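PDB 6IV9: Cas13d from uncultured Ruminococcus sp, which binds CRISPR RNA and, through its two HEPN domains, probably matures it and cleaves target RNA. Local coordinates for residues A[217-222]-A[272-277]; A[839-844]-A[852-857]. The protein carries 2 engineered substitutions. All coordinates share one frame; numbering follows the deposited sequence.

Contact 1 (A[217-222]-A[272-277]); sequences NTYEVF and AYKKRV
Tyr219 reaches across from the first turn of helix 219-223 and lays its ring over the backbone of Lys275, and every contact between the two segments involves this one aromatic side chain. The main apolar interaction is a CH-pi contact: Lys275 CA sits over one face of the Tyr219 ring, 3.9 Å from the centroid and 16° off the normal, displaced toward the CD1 side. With CG anti to the backbone N (chi1 -177°), the Tyr219 ring is carried away from its own helix and onto the other. The aliphatic part of Lys275 then runs by the root of the ring, CG lying 3.8 Å from Tyr219 CB, before the extended chain leads off toward Glu313, with which it forms only a long, weak ion pair. At the far end of the ring, Tyr219 OH comes to 3.3 Å from Lys274 CB.

The polar contacts lie at the two ends of this packing. Tyr219 OH is hydrogen-bonded to Glu271, on the turn before Lys275, which ties the hydroxyl to the helix that the ring covers. Thr218 is the N-cap, and its OG1 accepts from Val221 N at 3.2 Å, nearly straight at 172°, while Glu313 takes the N-H of Tyr219. A capped short helix packed through one tyrosine against the long helix 267-291 is consistent with the helical first HEPN domain.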
loop_
_atom_site.group_PDB
_atom_site.type_symbol
_atom_site.label_atom_id
_atom_site.label_comp_id
_atom_site.label_asym_id
_atom_site.label_seq_id
_atom_site.Cartn_x
_atom_site.Cartn_y
_atom_site.Cartn_z
ATOM N N ASN A 217 25.832 -0.357 12.429
ATOM C CA ASN A 217 26.813 -1.459 12.543
ATOM C C ASN A 217 27.044 -2.059 11.160
ATOM O O ASN A 217 26.087 -2.388 10.481
ATOM C CB ASN A 217 26.336 -2.591 13.443
ATOM C CG ASN A 217 26.256 -2.193 14.893
ATOM O OD1 ASN A 217 26.999 -1.335 15.333
ATOM N ND2 ASN A 217 25.342 -2.796 15.621
ATOM N N THR A 218 28.304 -2.199 10.776
ATOM C CA THR A 218 28.640 -2.865 9.501
ATOM C C THR A 218 28.450 -4.370 9.679
ATOM O O THR A 218 28.308 -4.826 10.795
ATOM C CB THR A 218 30.107 -2.668 9.113
ATOM O OG1 THR A 218 30.862 -3.297 10.139
ATOM C CG2 THR A 218 30.499 -1.218 8.961
ATOM N N TYR A 219 28.519 -5.116 8.587
ATOM C CA TYR A 219 28.354 -6.586 8.655
ATOM C C TYR A 219 29.469 -7.171 9.527
ATOM O O TYR A 219 29.227 -8.082 10.271
ATOM C CB TYR A 219 28.304 -7.175 7.250
ATOM C CG TYR A 219 28.068 -8.659 7.177
ATOM C CD1 TYR A 219 26.862 -9.214 7.547
ATOM C CD2 TYR A 219 29.059 -9.512 6.739
ATOM C CE1 TYR A 219 26.642 -10.573 7.481
ATOM C CE2 TYR A 219 28.857 -10.874 6.671
ATOM C CZ TYR A 219 27.641 -11.409 7.033
ATOM O OH TYR A 219 27.433 -12.743 6.957
ATOM N N GLU A 220 30.660 -6.602 9.431
ATOM C CA GLU A 220 31.807 -7.114 10.213
ATOM C C GLU A 220 31.510 -6.973 11.698
ATOM O O GLU A 220 31.693 -7.932 12.415
ATOM C CB GLU A 220 33.040 -6.298 9.854
ATOM C CG GLU A 220 34.173 -6.466 10.837
ATOM C CD GLU A 220 34.937 -7.756 10.648
ATOM O OE1 GLU A 220 35.752 -8.079 11.517
ATOM O OE2 GLU A 220 34.725 -8.417 9.636
ATOM N N VAL A 221 31.023 -5.817 12.119
ATOM C CA VAL A 221 30.681 -5.630 13.555
ATOM C C VAL A 221 29.554 -6.585 13.946
ATOM O O VAL A 221 29.599 -7.125 15.032
ATOM C CB VAL A 221 30.298 -4.175 13.861
ATOM C CG1 VAL A 221 29.741 -4.038 15.258
ATOM C CG2 VAL A 221 31.470 -3.244 13.656
ATOM N N PHE A 222 28.573 -6.762 13.066
ATOM C CA PHE A 222 27.417 -7.640 13.353
ATOM C C PHE A 222 27.867 -9.084 13.562
ATOM O O PHE A 222 27.372 -9.701 14.456
ATOM C CB PHE A 222 26.474 -7.614 12.154
ATOM C CG PHE A 222 25.273 -8.518 12.228
ATOM C CD1 PHE A 222 24.375 -8.416 13.266
ATOM C CD2 PHE A 222 25.021 -9.438 11.233
ATOM C CE1 PHE A 222 23.254 -9.218 13.312
ATOM C CE2 PHE A 222 23.905 -10.247 11.283
ATOM C CZ PHE A 222 23.027 -10.135 12.324
ATOM N N ALA A 272 28.575 -12.976 0.800
ATOM C CA ALA A 272 28.060 -11.811 0.059
ATOM C C ALA A 272 26.528 -11.782 0.162
ATOM O O ALA A 272 25.980 -10.731 0.401
ATOM C CB ALA A 272 28.525 -11.869 -1.364
ATOM N N TYR A 273 25.887 -12.936 0.016
ATOM C CA TYR A 273 24.411 -13.006 0.120
ATOM C C TYR A 273 23.960 -12.619 1.529
ATOM O O TYR A 273 23.114 -11.772 1.652
ATOM C CB TYR A 273 23.932 -14.408 -0.240
ATOM C CG TYR A 273 22.536 -14.730 0.215
ATOM C CD1 TYR A 273 21.440 -14.230 -0.457
ATOM C CD2 TYR A 273 22.310 -15.517 1.322
ATOM C CE1 TYR A 273 20.152 -14.509 -0.051
ATOM C CE2 TYR A 273 21.030 -15.799 1.749
ATOM C CZ TYR A 273 19.946 -15.301 1.055
ATOM O OH TYR A 273 18.689 -15.570 1.472
ATOM N N LYS A 274 24.590 -13.171 2.556
ATOM C CA LYS A 274 24.196 -12.879 3.953
ATOM C C LYS A 274 24.364 -11.390 4.259
ATOM O O LYS A 274 23.526 -10.844 4.932
ATOM C CB LYS A 274 25.018 -13.725 4.919
ATOM C CG LYS A 274 24.829 -15.223 4.785
ATOM C CD LYS A 274 25.278 -15.945 6.021
ATOM C CE LYS A 274 26.362 -16.962 5.801
ATOM N NZ LYS A 274 26.861 -17.496 7.084
ATOM N N LYS A 275 25.430 -10.787 3.760
ATOM C CA LYS A 275 25.698 -9.355 3.995
ATOM C C LYS A 275 24.560 -8.520 3.394
ATOM O O LYS A 275 24.102 -7.606 4.041
ATOM C CB LYS A 275 27.043 -9.016 3.357
ATOM C CG LYS A 275 27.534 -7.598 3.563
ATOM C CD LYS A 275 28.871 -7.359 2.933
ATOM C CE LYS A 275 29.601 -6.194 3.546
ATOM N NZ LYS A 275 30.982 -6.071 3.032
ATOM N N ARG A 276 24.128 -8.861 2.188
ATOM C CA ARG A 276 23.017 -8.130 1.528
ATOM C C ARG A 276 21.738 -8.279 2.356
ATOM O O ARG A 276 21.079 -7.305 2.552
ATOM C CB ARG A 276 22.803 -8.661 0.110
ATOM C CG ARG A 276 23.912 -8.292 -0.858
ATOM C CD ARG A 276 23.506 -8.486 -2.290
ATOM N NE ARG A 276 23.232 -9.870 -2.579
ATOM C CZ ARG A 276 24.113 -10.727 -3.070
ATOM N NH1 ARG A 276 25.370 -10.372 -3.229
ATOM N NH2 ARG A 276 23.722 -11.936 -3.413
ATOM N N VAL A 277 21.443 -9.484 2.828
ATOM C CA VAL A 277 20.227 -9.718 3.655
ATOM C C VAL A 277 20.339 -8.918 4.951
ATOM O O VAL A 277 19.380 -8.282 5.328
ATOM C CB VAL A 277 19.997 -11.214 3.923
ATOM C CG1 VAL A 277 18.840 -11.432 4.865
ATOM C CG2 VAL A 277 19.779 -11.970 2.642
#

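Contact 2 (A[839-844]-A[852-857]); sequences IGDIRT and YHYVMQ
Tyr854 overlaps Ile842 along one side of its ring: Ile842 CG1 lies 3.3 Å from Tyr854 CD2, a tight apolar contact, and the methyl CD1 follows at 3.9 Å from the same ring carbon. The two side chains run past each other in opposite directions. Ile842 brings its ethyl branch to the ring because CG1 is turned anti to its own carbonyl carbon (chi1 -58°). Tyr854, with chi1 at 175°, projects from helix 848-861 toward the loop.

At the far end of the ring Asp841 takes over, its CB 3.2 Å from Tyr854 OH. The carboxylate stands nearly perpendicular to the ring, the planes 82° apart, and Arg858, one turn further along the helix, joins the two: NH1 donates to Tyr854 OH and makes a salt bridge with Asp841 OD2. The guanidinium thus holds the hydroxyl and the carboxylate together and probably offsets the carboxylate's charge.

This loop-to-helix packing belongs to what is probably the second HEPN domain, whose helix 816-827 lies against Tyr852, His853 and Met856 of helix 848-861. The loop itself leaves helical backbone angles at Ile842, the bend bridged by a weak bond from Ile842 N to Ile839 O at 3.3 Å. Lys652 bonds to the carbonyls of Ile842 and Arg843. Val855 meets the start of the loop more loosely, its CG2 4.4 Å from Ile839 N, and also touches Val831 of helix 830-833.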
loop_
_atom_site.group_PDB
_atom_site.type_symbol
_atom_site.label_atom_id
_atom_site.label_comp_id
_atom_site.label_asym_id
_atom_site.label_seq_id
_atom_site.Cartn_x
_atom_site.Cartn_y
_atom_site.Cartn_z
ATOM N N ILE A 839 -11.208 -17.393 16.242
ATOM C CA ILE A 839 -12.211 -17.091 15.181
ATOM C C ILE A 839 -13.375 -18.078 15.246
ATOM O O ILE A 839 -14.461 -17.679 14.928
ATOM C CB ILE A 839 -11.593 -16.996 13.783
ATOM C CG1 ILE A 839 -12.517 -16.257 12.819
ATOM C CG2 ILE A 839 -11.199 -18.359 13.253
ATOM C CD1 ILE A 839 -11.830 -15.811 11.570
ATOM N N GLY A 840 -13.110 -19.306 15.671
ATOM C CA GLY A 840 -14.115 -20.374 15.771
ATOM C C GLY A 840 -15.199 -20.074 16.785
ATOM O O GLY A 840 -16.264 -20.662 16.660
ATOM N N ASP A 841 -14.926 -19.194 17.752
ATOM C CA ASP A 841 -15.888 -18.858 18.833
ATOM C C ASP A 841 -16.880 -17.765 18.428
ATOM O O ASP A 841 -17.747 -17.499 19.211
ATOM C CB ASP A 841 -15.156 -18.471 20.115
ATOM C CG ASP A 841 -14.418 -19.635 20.737
ATOM O OD1 ASP A 841 -14.714 -20.761 20.364
ATOM O OD2 ASP A 841 -13.544 -19.403 21.563
ATOM N N ILE A 842 -16.737 -17.150 17.262
ATOM C CA ILE A 842 -17.651 -16.051 16.853
ATOM C C ILE A 842 -18.986 -16.646 16.406
ATOM O O ILE A 842 -18.984 -17.469 15.510
ATOM C CB ILE A 842 -17.022 -15.192 15.736
ATOM C CG1 ILE A 842 -15.689 -14.582 16.148
ATOM C CG2 ILE A 842 -17.971 -14.117 15.258
ATOM C CD1 ILE A 842 -15.048 -13.800 15.043
ATOM N N ARG A 843 -20.074 -16.221 17.039
ATOM C CA ARG A 843 -21.418 -16.730 16.694
ATOM C C ARG A 843 -21.812 -16.293 15.284
ATOM O O ARG A 843 -22.223 -17.133 14.509
ATOM C CB ARG A 843 -22.433 -16.207 17.714
ATOM C CG ARG A 843 -23.881 -16.549 17.399
ATOM C CD ARG A 843 -24.865 -16.051 18.443
ATOM N NE ARG A 843 -26.268 -16.091 18.039
ATOM C CZ ARG A 843 -26.993 -15.033 17.665
ATOM N NH1 ARG A 843 -26.615 -13.808 17.988
ATOM N NH2 ARG A 843 -28.106 -15.202 16.979
ATOM N N THR A 844 -21.678 -15.007 14.978
ATOM C CA THR A 844 -22.036 -14.510 13.630
ATOM C C THR A 844 -20.859 -13.744 13.010
ATOM O O THR A 844 -20.396 -12.786 13.602
ATOM C CB THR A 844 -23.333 -13.703 13.679
ATOM O OG1 THR A 844 -23.049 -12.460 14.300
ATOM C CG2 THR A 844 -24.394 -14.375 14.513
ATOM N N TYR A 852 -12.016 -8.793 13.770
ATOM C CA TYR A 852 -10.761 -8.278 14.350
ATOM C C TYR A 852 -10.955 -7.927 15.823
ATOM O O TYR A 852 -10.164 -8.317 16.631
ATOM C CB TYR A 852 -10.388 -7.009 13.589
ATOM C CG TYR A 852 -9.168 -6.302 14.103
ATOM C CD1 TYR A 852 -7.911 -6.613 13.630
ATOM C CD2 TYR A 852 -9.266 -5.306 15.043
ATOM C CE1 TYR A 852 -6.783 -5.970 14.095
ATOM C CE2 TYR A 852 -8.150 -4.654 15.521
ATOM C CZ TYR A 852 -6.903 -4.987 15.051
ATOM O OH TYR A 852 -5.823 -4.332 15.517
ATOM N N HIS A 853 -12.008 -7.193 16.128
ATOM C CA HIS A 853 -12.265 -6.778 17.529
ATOM C C HIS A 853 -12.575 -7.987 18.425
ATOM O O HIS A 853 -12.155 -7.985 19.561
ATOM C CB HIS A 853 -13.220 -5.592 17.566
ATOM C CG HIS A 853 -12.534 -4.344 17.141
ATOM N ND1 HIS A 853 -11.524 -3.791 17.859
ATOM C CD2 HIS A 853 -12.669 -3.584 16.045
ATOM C CE1 HIS A 853 -11.091 -2.730 17.243
ATOM N NE2 HIS A 853 -11.760 -2.592 16.136
ATOM N N TYR A 854 -13.311 -8.966 17.924
ATOM C CA TYR A 854 -13.580 -10.126 18.800
ATOM C C TYR A 854 -12.265 -10.834 19.141
ATOM O O TYR A 854 -11.997 -11.077 20.279
ATOM C CB TYR A 854 -14.565 -11.097 18.155
ATOM C CG TYR A 854 -14.736 -12.318 19.012
ATOM C CD1 TYR A 854 -15.544 -12.281 20.130
ATOM C CD2 TYR A 854 -14.029 -13.479 18.763
ATOM C CE1 TYR A 854 -15.668 -13.374 20.959
ATOM C CE2 TYR A 854 -14.139 -14.583 19.583
ATOM C CZ TYR A 854 -14.964 -14.528 20.685
ATOM O OH TYR A 854 -15.078 -15.596 21.504
ATOM N N VAL A 855 -11.449 -11.112 18.141
ATOM C CA VAL A 855 -10.155 -11.802 18.380
ATOM C C VAL A 855 -9.284 -10.920 19.270
ATOM O O VAL A 855 -8.696 -11.420 20.188
ATOM C CB VAL A 855 -9.450 -12.143 17.055
ATOM C CG1 VAL A 855 -8.074 -12.724 17.280
ATOM C CG2 VAL A 855 -10.290 -13.048 16.183
ATOM N N MET A 856 -9.264 -9.625 19.007
ATOM C CA MET A 856 -8.420 -8.716 19.813
ATOM C C MET A 856 -8.873 -8.755 21.273
ATOM O O MET A 856 -8.034 -8.835 22.121
ATOM C CB MET A 856 -8.537 -7.279 19.305
ATOM C CG MET A 856 -7.750 -6.298 20.124
ATOM S SD MET A 856 -5.971 -6.482 20.026
ATOM C CE MET A 856 -5.666 -5.756 18.421
ATOM N N GLN A 857 -10.172 -8.690 21.519
ATOM C CA GLN A 857 -10.710 -8.698 22.901
ATOM C C GLN A 857 -10.369 -10.025 23.587
ATOM O O GLN A 857 -10.058 -10.011 24.744
ATOM C CB GLN A 857 -12.186 -8.315 22.880
ATOM C CG GLN A 857 -12.389 -6.863 22.499
ATOM C CD GLN A 857 -13.814 -6.422 22.317
ATOM O OE1 GLN A 857 -14.746 -7.118 22.674
ATOM N NE2 GLN A 857 -13.979 -5.245 21.753
#

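From the N terminus the chain first reaches 217-222, passes through helix 232-251, and returns along helix 267-291, where contact 1 closes a loop of 49 intervening residues. It then runs through more than 500 residues of mostly helical structure before contact 2 opens at 839-844, which is closed only seven residues later by 852-857. The two are in series, neither nested nor crossed. The centres of contact 1 and contact 2 are about 42 Å apart. Their nearest atoms are about 27 Å apart, without touching. Contact 1 joins a short helix to a long one and contact 2 a loop to the helix that follows it, probably within the first and second HEPN domains respectively.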